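Local coordinates for protein arginine kinase (Anthopleura japonica, PDB 4RF6) that catalyses the reversible transfer of a phosphoryl group from ATP to L-arginine, giving N(omega)-phospho-L-arginine and ADP, with two tandem phosphagen kinase units in one chain, at residues K293-F303 with L358-K369; Y452-S460 with Q619-L627. All coordinates share one frame; numbering follows the deposited sequence.

Contact 1: K293-F303 with L358-K369; sequences KIPHAKEHPDF and LMELEKEAIAKK
A297 and E362 bring the two backbones closest, their CA atoms 5.0 Å apart, where the short, weakly bonded helix 295-298 lies against the last turns of the long helix 344-370. E362 does most of the gripping. Its CG stands anti to the backbone N (chi1 -171°) and the chain then bends at chi2, which carries the carboxylate to the start of the short helix. There OE1 takes the backbone N-H of A297 at 3.1 Å, nearly along its own C-O axis, and more weakly that of H296. On the second oxygen, H296 ND1 donates a hydrogen bond to E362 OE2; the modelled 2.4 Å is shorter than such a bond should be, so its exact length is doubtful. The ring and carboxylate planes are 41° apart. The H296 side chain as a whole is a knob in a hole formed by E362, A365, I366 and K369: its CB lies 3.6 Å from A365 CB, and K369 NZ offers a long, weak hydrogen bond to NE2.

Further along, the methyl of A297 rests against L361 CB at 3.7 Å. L361 then reaches H300, placing CD2 over the centre of the imidazole face, 3.9 Å from the centroid, as a CH-pi contact; P301 CD lies on the opposite face. L358 parts its two methyls, CD1 going to I294 CD1 and CD2 to F303 CE1 at 3.6 Å.

In this way the segment that leaves strand 286-293 packs on helix 344-370, which follows strand 331-336 in the chain. L358 also touches I334 of strand 331-336, L358 and L361 both pack on helix 303-310, and Y126 lies against M359, E362, K363 and I366.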
# COMPACT_ATOMS: atom_id res chain seq x y z
N LYS A 293 -3.17 12.95 1.40
CA LYS A 293 -3.31 13.79 0.21
C LYS A 293 -4.22 14.97 0.52
O LYS A 293 -5.44 14.82 0.60
CB LYS A 293 -3.88 12.98 -0.95
CG LYS A 293 -4.07 13.76 -2.24
CD LYS A 293 -4.11 12.80 -3.42
CE LYS A 293 -4.04 13.53 -4.76
NZ LYS A 293 -5.29 14.27 -5.08
N ILE A 294 -3.62 16.14 0.69
CA ILE A 294 -4.36 17.34 1.06
C ILE A 294 -3.94 18.59 0.27
O ILE A 294 -3.56 19.60 0.86
CB ILE A 294 -4.24 17.60 2.58
CG1 ILE A 294 -2.78 17.48 3.03
CG2 ILE A 294 -5.11 16.63 3.38
CD1 ILE A 294 -2.56 17.78 4.51
N PRO A 295 -4.04 18.54 -1.08
CA PRO A 295 -3.59 19.71 -1.85
C PRO A 295 -4.47 20.94 -1.63
O PRO A 295 -4.00 22.07 -1.79
CB PRO A 295 -3.68 19.24 -3.30
CG PRO A 295 -4.70 18.17 -3.29
CD PRO A 295 -4.55 17.47 -1.96
N HIS A 296 -5.73 20.73 -1.26
CA HIS A 296 -6.64 21.85 -1.01
C HIS A 296 -6.40 22.49 0.35
O HIS A 296 -6.36 23.72 0.47
CB HIS A 296 -8.10 21.39 -1.10
CG HIS A 296 -8.51 20.90 -2.45
ND1 HIS A 296 -8.67 19.56 -2.75
CD2 HIS A 296 -8.81 21.58 -3.59
CE1 HIS A 296 -9.04 19.44 -4.01
NE2 HIS A 296 -9.13 20.64 -4.54
N ALA A 297 -6.24 21.66 1.38
CA ALA A 297 -6.01 22.14 2.73
C ALA A 297 -4.71 22.95 2.82
O ALA A 297 -4.58 23.84 3.66
CB ALA A 297 -5.99 20.98 3.72
N LYS A 298 -3.76 22.62 1.95
CA LYS A 298 -2.47 23.31 1.88
C LYS A 298 -2.63 24.80 1.56
O LYS A 298 -1.88 25.64 2.07
CB LYS A 298 -1.59 22.63 0.82
CG LYS A 298 -0.24 23.29 0.57
CD LYS A 298 0.56 23.48 1.85
CE LYS A 298 1.99 23.93 1.56
NZ LYS A 298 2.04 25.00 0.52
N GLU A 299 -3.61 25.11 0.73
CA GLU A 299 -3.86 26.48 0.29
C GLU A 299 -4.84 27.23 1.20
O GLU A 299 -5.15 28.39 0.97
CB GLU A 299 -4.38 26.49 -1.15
CG GLU A 299 -3.64 25.54 -2.10
CD GLU A 299 -2.16 25.86 -2.23
OE1 GLU A 299 -1.80 27.05 -2.10
OE2 GLU A 299 -1.36 24.93 -2.47
N HIS A 300 -5.31 26.55 2.24
CA HIS A 300 -6.22 27.17 3.21
C HIS A 300 -5.41 28.05 4.16
O HIS A 300 -4.28 27.72 4.51
CB HIS A 300 -6.98 26.10 3.99
CG HIS A 300 -8.19 26.60 4.71
ND1 HIS A 300 -8.17 27.00 6.03
CD2 HIS A 300 -9.48 26.76 4.29
CE1 HIS A 300 -9.38 27.39 6.39
NE2 HIS A 300 -10.19 27.25 5.36
N PRO A 301 -5.99 29.19 4.58
CA PRO A 301 -5.25 30.12 5.44
C PRO A 301 -5.14 29.64 6.89
O PRO A 301 -4.47 30.29 7.70
CB PRO A 301 -6.09 31.41 5.37
CG PRO A 301 -7.45 30.96 5.00
CD PRO A 301 -7.27 29.75 4.12
N ASP A 302 -5.78 28.52 7.21
CA ASP A 302 -5.72 27.94 8.54
C ASP A 302 -4.80 26.72 8.56
O ASP A 302 -4.73 26.00 9.56
CB ASP A 302 -7.12 27.55 9.03
CG ASP A 302 -7.99 28.75 9.33
OD1 ASP A 302 -7.61 29.88 8.96
OD2 ASP A 302 -9.06 28.57 9.95
N PHE A 303 -4.09 26.50 7.45
CA PHE A 303 -3.19 25.35 7.32
C PHE A 303 -2.05 25.38 8.35
O PHE A 303 -1.90 24.44 9.13
CB PHE A 303 -2.61 25.27 5.90
CG PHE A 303 -1.81 24.03 5.65
CD1 PHE A 303 -2.45 22.80 5.52
CD2 PHE A 303 -0.42 24.07 5.54
CE1 PHE A 303 -1.73 21.65 5.29
CE2 PHE A 303 0.31 22.92 5.31
CZ PHE A 303 -0.35 21.71 5.19
N LEU A 358 -6.85 18.54 9.35
CA LEU A 358 -6.37 18.71 7.98
C LEU A 358 -7.25 17.97 6.98
O LEU A 358 -7.49 18.46 5.87
CB LEU A 358 -4.92 18.23 7.85
CG LEU A 358 -3.82 18.99 8.60
CD1 LEU A 358 -2.50 18.25 8.53
CD2 LEU A 358 -3.66 20.39 8.04
N MET A 359 -7.72 16.79 7.37
CA MET A 359 -8.59 16.00 6.50
C MET A 359 -9.96 16.67 6.32
O MET A 359 -10.48 16.74 5.21
CB MET A 359 -8.75 14.56 7.01
CG MET A 359 -9.49 13.64 6.04
SD MET A 359 -9.45 11.90 6.52
CE MET A 359 -10.72 11.88 7.78
N GLU A 360 -10.52 17.19 7.41
CA GLU A 360 -11.81 17.88 7.35
C GLU A 360 -11.75 19.13 6.48
O GLU A 360 -12.75 19.52 5.86
CB GLU A 360 -12.32 18.20 8.75
CG GLU A 360 -12.81 16.98 9.52
CD GLU A 360 -14.07 16.38 8.92
OE1 GLU A 360 -14.87 17.14 8.34
OE2 GLU A 360 -14.27 15.15 9.04
N LEU A 361 -10.58 19.76 6.43
CA LEU A 361 -10.34 20.89 5.53
C LEU A 361 -10.40 20.45 4.07
O LEU A 361 -11.06 21.10 3.25
CB LEU A 361 -8.97 21.52 5.80
CG LEU A 361 -8.78 22.53 6.93
CD1 LEU A 361 -7.43 23.22 6.78
CD2 LEU A 361 -9.91 23.56 6.96
N GLU A 362 -9.71 19.36 3.75
CA GLU A 362 -9.74 18.80 2.40
C GLU A 362 -11.17 18.42 2.01
O GLU A 362 -11.61 18.67 0.89
CB GLU A 362 -8.82 17.58 2.31
CG GLU A 362 -8.61 17.04 0.89
CD GLU A 362 -7.80 17.98 0.02
OE1 GLU A 362 -7.09 18.83 0.58
OE2 GLU A 362 -7.87 17.86 -1.22
N LYS A 363 -11.90 17.82 2.95
CA LYS A 363 -13.27 17.38 2.70
C LYS A 363 -14.24 18.54 2.46
O LYS A 363 -15.14 18.45 1.61
CB LYS A 363 -13.77 16.50 3.85
CG LYS A 363 -13.19 15.10 3.86
CD LYS A 363 -13.30 14.43 5.22
CE LYS A 363 -14.74 14.22 5.64
NZ LYS A 363 -14.84 13.46 6.92
N GLU A 364 -14.05 19.63 3.21
CA GLU A 364 -14.87 20.84 3.04
C GLU A 364 -14.67 21.39 1.64
O GLU A 364 -15.62 21.76 0.97
CB GLU A 364 -14.46 21.92 4.04
CG GLU A 364 -15.00 21.75 5.46
CD GLU A 364 -14.53 22.87 6.37
OE1 GLU A 364 -14.14 23.93 5.84
OE2 GLU A 364 -14.55 22.69 7.61
N ALA A 365 -13.41 21.44 1.22
CA ALA A 365 -13.06 21.97 -0.09
C ALA A 365 -13.67 21.13 -1.21
O ALA A 365 -14.16 21.67 -2.21
CB ALA A 365 -11.55 22.02 -0.24
N ILE A 366 -13.64 19.82 -1.02
CA ILE A 366 -14.16 18.88 -2.01
C ILE A 366 -15.70 18.84 -2.07
O ILE A 366 -16.28 18.87 -3.15
CB ILE A 366 -13.55 17.47 -1.81
CG1 ILE A 366 -12.08 17.49 -2.25
CG2 ILE A 366 -14.33 16.41 -2.59
CD1 ILE A 366 -11.25 16.35 -1.70
N ALA A 367 -16.35 18.79 -0.91
CA ALA A 367 -17.82 18.81 -0.86
C ALA A 367 -18.37 20.09 -1.49
O ALA A 367 -19.44 20.09 -2.09
CB ALA A 367 -18.31 18.66 0.58
N LYS A 368 -17.62 21.18 -1.33
CA LYS A 368 -18.01 22.46 -1.92
C LYS A 368 -18.01 22.39 -3.45
O LYS A 368 -18.97 22.80 -4.10
CB LYS A 368 -17.07 23.57 -1.46
CG LYS A 368 -17.54 24.95 -1.87
CD LYS A 368 -16.40 25.95 -1.93
CE LYS A 368 -16.89 27.30 -2.46
NZ LYS A 368 -15.81 28.32 -2.51
N LYS A 369 -16.92 21.87 -4.01
CA LYS A 369 -16.76 21.77 -5.46
C LYS A 369 -17.69 20.71 -6.06
O LYS A 369 -18.09 20.80 -7.23
CB LYS A 369 -15.29 21.49 -5.80
CG LYS A 369 -14.99 21.08 -7.24
CD LYS A 369 -13.59 21.54 -7.67
CE LYS A 369 -12.62 21.64 -6.49
NZ LYS A 369 -11.20 21.91 -6.87

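Contact 2: Y452-S460 with Q619-L627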
# COMPACT_ATOMS: atom_id res chain seq x y z
N TYR A 452 -30.71 -4.74 -24.76
CA TYR A 452 -31.21 -5.21 -23.46
C TYR A 452 -32.03 -4.17 -22.70
O TYR A 452 -31.67 -2.98 -22.65
CB TYR A 452 -30.06 -5.72 -22.59
CG TYR A 452 -30.48 -6.20 -21.21
CD1 TYR A 452 -31.05 -7.46 -21.04
CD2 TYR A 452 -30.30 -5.41 -20.08
CE1 TYR A 452 -31.42 -7.91 -19.81
CE2 TYR A 452 -30.67 -5.85 -18.83
CZ TYR A 452 -31.24 -7.11 -18.70
OH TYR A 452 -31.62 -7.59 -17.48
N LYS A 453 -33.13 -4.62 -22.10
CA LYS A 453 -33.91 -3.79 -21.20
C LYS A 453 -33.88 -4.42 -19.81
O LYS A 453 -34.05 -5.63 -19.68
CB LYS A 453 -35.36 -3.66 -21.67
CG LYS A 453 -35.54 -3.33 -23.14
CD LYS A 453 -34.89 -2.01 -23.51
CE LYS A 453 -34.95 -1.79 -25.02
NZ LYS A 453 -34.31 -0.51 -25.44
N LEU A 454 -33.66 -3.60 -18.79
CA LEU A 454 -33.59 -4.10 -17.41
C LEU A 454 -34.87 -4.80 -16.98
O LEU A 454 -34.84 -5.70 -16.14
CB LEU A 454 -33.25 -2.96 -16.45
CG LEU A 454 -31.80 -2.47 -16.57
CD1 LEU A 454 -31.67 -1.02 -16.16
CD2 LEU A 454 -30.87 -3.33 -15.74
N ALA A 455 -36.00 -4.40 -17.57
CA ALA A 455 -37.28 -5.07 -17.32
C ALA A 455 -37.25 -6.54 -17.76
O ALA A 455 -37.93 -7.38 -17.17
CB ALA A 455 -38.40 -4.33 -18.01
N ASN A 456 -36.46 -6.85 -18.79
CA ASN A 456 -36.33 -8.24 -19.25
C ASN A 456 -35.72 -9.15 -18.20
O ASN A 456 -36.02 -10.34 -18.13
CB ASN A 456 -35.43 -8.34 -20.48
CG ASN A 456 -35.92 -7.53 -21.66
OD1 ASN A 456 -35.17 -7.26 -22.59
ND2 ASN A 456 -37.19 -7.16 -21.63
N LYS A 457 -34.81 -8.56 -17.42
CA LYS A 457 -34.00 -9.30 -16.46
C LYS A 457 -33.07 -10.31 -17.14
O LYS A 457 -33.17 -10.57 -18.34
CB LYS A 457 -34.86 -9.92 -15.36
CG LYS A 457 -35.53 -8.82 -14.53
CD LYS A 457 -36.49 -9.35 -13.49
CE LYS A 457 -36.93 -8.21 -12.58
NZ LYS A 457 -37.72 -8.70 -11.42
N HIS A 458 -32.16 -10.87 -16.35
CA HIS A 458 -31.05 -11.64 -16.88
C HIS A 458 -31.01 -13.02 -16.23
O HIS A 458 -31.29 -13.14 -15.03
CB HIS A 458 -29.76 -10.88 -16.60
CG HIS A 458 -28.52 -11.59 -17.05
ND1 HIS A 458 -28.00 -11.44 -18.32
CD2 HIS A 458 -27.69 -12.44 -16.40
CE1 HIS A 458 -26.91 -12.17 -18.43
NE2 HIS A 458 -26.70 -12.79 -17.28
N THR A 459 -30.66 -14.04 -17.00
CA THR A 459 -30.51 -15.39 -16.47
C THR A 459 -29.06 -15.88 -16.55
O THR A 459 -28.51 -15.99 -17.64
CB THR A 459 -31.42 -16.37 -17.23
OG1 THR A 459 -32.78 -15.93 -17.15
CG2 THR A 459 -31.29 -17.78 -16.66
N SER A 460 -28.46 -16.18 -15.40
CA SER A 460 -27.11 -16.75 -15.39
C SER A 460 -27.19 -18.27 -15.52
O SER A 460 -28.14 -18.87 -15.03
CB SER A 460 -26.37 -16.36 -14.10
OG SER A 460 -26.35 -14.96 -13.91
N GLN A 619 -21.59 -11.17 -6.26
CA GLN A 619 -22.56 -10.09 -6.33
C GLN A 619 -23.37 -10.22 -7.61
O GLN A 619 -22.82 -10.37 -8.71
CB GLN A 619 -21.85 -8.73 -6.28
CG GLN A 619 -20.99 -8.56 -5.02
CD GLN A 619 -20.38 -7.18 -4.89
OE1 GLN A 619 -20.99 -6.17 -5.25
NE2 GLN A 619 -19.16 -7.13 -4.36
N HIS A 620 -24.70 -10.17 -7.48
CA HIS A 620 -25.59 -10.58 -8.56
C HIS A 620 -26.98 -10.02 -8.29
O HIS A 620 -27.43 -10.01 -7.15
CB HIS A 620 -25.64 -12.12 -8.58
CG HIS A 620 -26.44 -12.70 -9.71
ND1 HIS A 620 -27.79 -12.96 -9.62
CD2 HIS A 620 -26.05 -13.12 -10.94
CE1 HIS A 620 -28.21 -13.49 -10.76
NE2 HIS A 620 -27.18 -13.60 -11.57
N THR A 621 -27.65 -9.52 -9.33
CA THR A 621 -29.07 -9.18 -9.23
C THR A 621 -29.82 -9.79 -10.41
O THR A 621 -29.19 -10.17 -11.40
CB THR A 621 -29.34 -7.66 -9.20
OG1 THR A 621 -29.03 -7.09 -10.48
CG2 THR A 621 -28.51 -6.98 -8.12
N ASP A 622 -31.14 -9.87 -10.31
CA ASP A 622 -31.93 -10.39 -11.43
C ASP A 622 -31.85 -9.46 -12.64
O ASP A 622 -31.81 -9.92 -13.78
CB ASP A 622 -33.40 -10.59 -11.03
CG ASP A 622 -33.60 -11.72 -10.04
OD1 ASP A 622 -32.68 -12.55 -9.89
OD2 ASP A 622 -34.68 -11.76 -9.42
N ALA A 623 -31.82 -8.16 -12.40
CA ALA A 623 -31.83 -7.18 -13.49
C ALA A 623 -30.47 -6.98 -14.16
O ALA A 623 -30.40 -6.75 -15.37
CB ALA A 623 -32.37 -5.86 -13.01
N HIS A 624 -29.39 -7.05 -13.38
CA HIS A 624 -28.04 -6.76 -13.89
C HIS A 624 -27.13 -7.98 -14.07
O HIS A 624 -26.01 -7.85 -14.59
CB HIS A 624 -27.32 -5.77 -12.96
CG HIS A 624 -28.09 -4.53 -12.66
ND1 HIS A 624 -29.02 -4.45 -11.64
CD2 HIS A 624 -28.06 -3.30 -13.23
CE1 HIS A 624 -29.53 -3.23 -11.60
NE2 HIS A 624 -28.96 -2.52 -12.55
N GLY A 625 -27.57 -9.15 -13.62
CA GLY A 625 -26.70 -10.31 -13.62
C GLY A 625 -25.56 -10.09 -12.65
O GLY A 625 -25.75 -9.44 -11.62
N TYR A 626 -24.37 -10.61 -12.95
CA TYR A 626 -23.24 -10.39 -12.05
C TYR A 626 -22.81 -8.93 -12.05
O TYR A 626 -22.67 -8.31 -13.11
CB TYR A 626 -22.07 -11.33 -12.36
CG TYR A 626 -22.45 -12.77 -12.11
CD1 TYR A 626 -22.50 -13.28 -10.82
CD2 TYR A 626 -22.78 -13.62 -13.16
CE1 TYR A 626 -22.86 -14.59 -10.58
CE2 TYR A 626 -23.13 -14.92 -12.94
CZ TYR A 626 -23.17 -15.41 -11.65
OH TYR A 626 -23.53 -16.72 -11.43
N LEU A 627 -22.63 -8.39 -10.86
CA LEU A 627 -22.33 -6.97 -10.70
C LEU A 627 -20.85 -6.67 -10.85
O LEU A 627 -19.98 -7.48 -10.48
CB LEU A 627 -22.81 -6.47 -9.34
CG LEU A 627 -24.32 -6.55 -9.15
CD1 LEU A 627 -24.71 -6.04 -7.79
CD2 LEU A 627 -25.02 -5.75 -10.23
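S460 and H620 join the far end of this contact, while Y452 and L454 hold the other end against A623 and H624. K457 is the side chain to follow. Its CB lies 3.4 Å from D622 O, and CG, set anti to the carbonyl carbon (chi1 -64°), comes near A623 CA. CD lies near D622 CB, and the extended chain ends with K457 NZ in the neighbourhood of the D622 carboxylate but not in contact with it, 4.8 Å from D622 OD2.

L454 touches with its CD2 branch, 3.5 Å from A623 O, 4.0 Å from A623 CB, and over one face of the H624 imidazole, offset toward the rim, in a CH-pi contact. L454 also packs on D442 and V445 of helix 438-448. A623 O, which L454 CD2 touches, accepts a hydrogen bond from Y452 OH at 2.6 Å; the hydroxyl is tilted 26° from the carbonyl plane. One residue back, D622 O accepts the backbone N-H of H458 at 2.8 Å, with a C=O...N angle of 171°. Both carbonyls belong to the three-residue loop 622-624 of a two-stranded beta-hairpin, strands 620-621 and 625-626, in which T621 N donates to G625 O, and G625 N more weakly to T621 O. The linker between helix 438-448 and strand 479-488 meets the hairpin at its loop through Y452, L454, K457 and H458, and at its strands through H458 and S460.

H458 brings CD2 to 3.6 Å from G625 CA, where the backbone has positive phi, and its ND1 is hydrogen-bonded to G693. H620 NE2 donates to S460 OG at 2.8 Å, with the hydroxyl in the imidazole plane. The Y626 ring carries H620 CD2 over its centre on one face and makes a cation-pi contact with R488.

In the fold
Contact 1 closes before contact 2 opens, and their centres lie about 40 Å apart, with nearest atoms about 24 Å apart. Each belongs to a different one of the two tandem repeats. Contact 1 sits at the end of the first, where helix 344-370 packs beside the eight-stranded sheet containing 286-293 and 331-336 and then runs toward the second repeat. Contact 2 ties the linker after helix 438-448 to the hairpin 620-626, which comes between helix 598-616 and strand 638-645 along the chain. Contact 1 packs the last helix of the first repeat on the loop after a strand of its sheet; contact 2 packs the linker after the helical region of the second repeat on its catalytic domain.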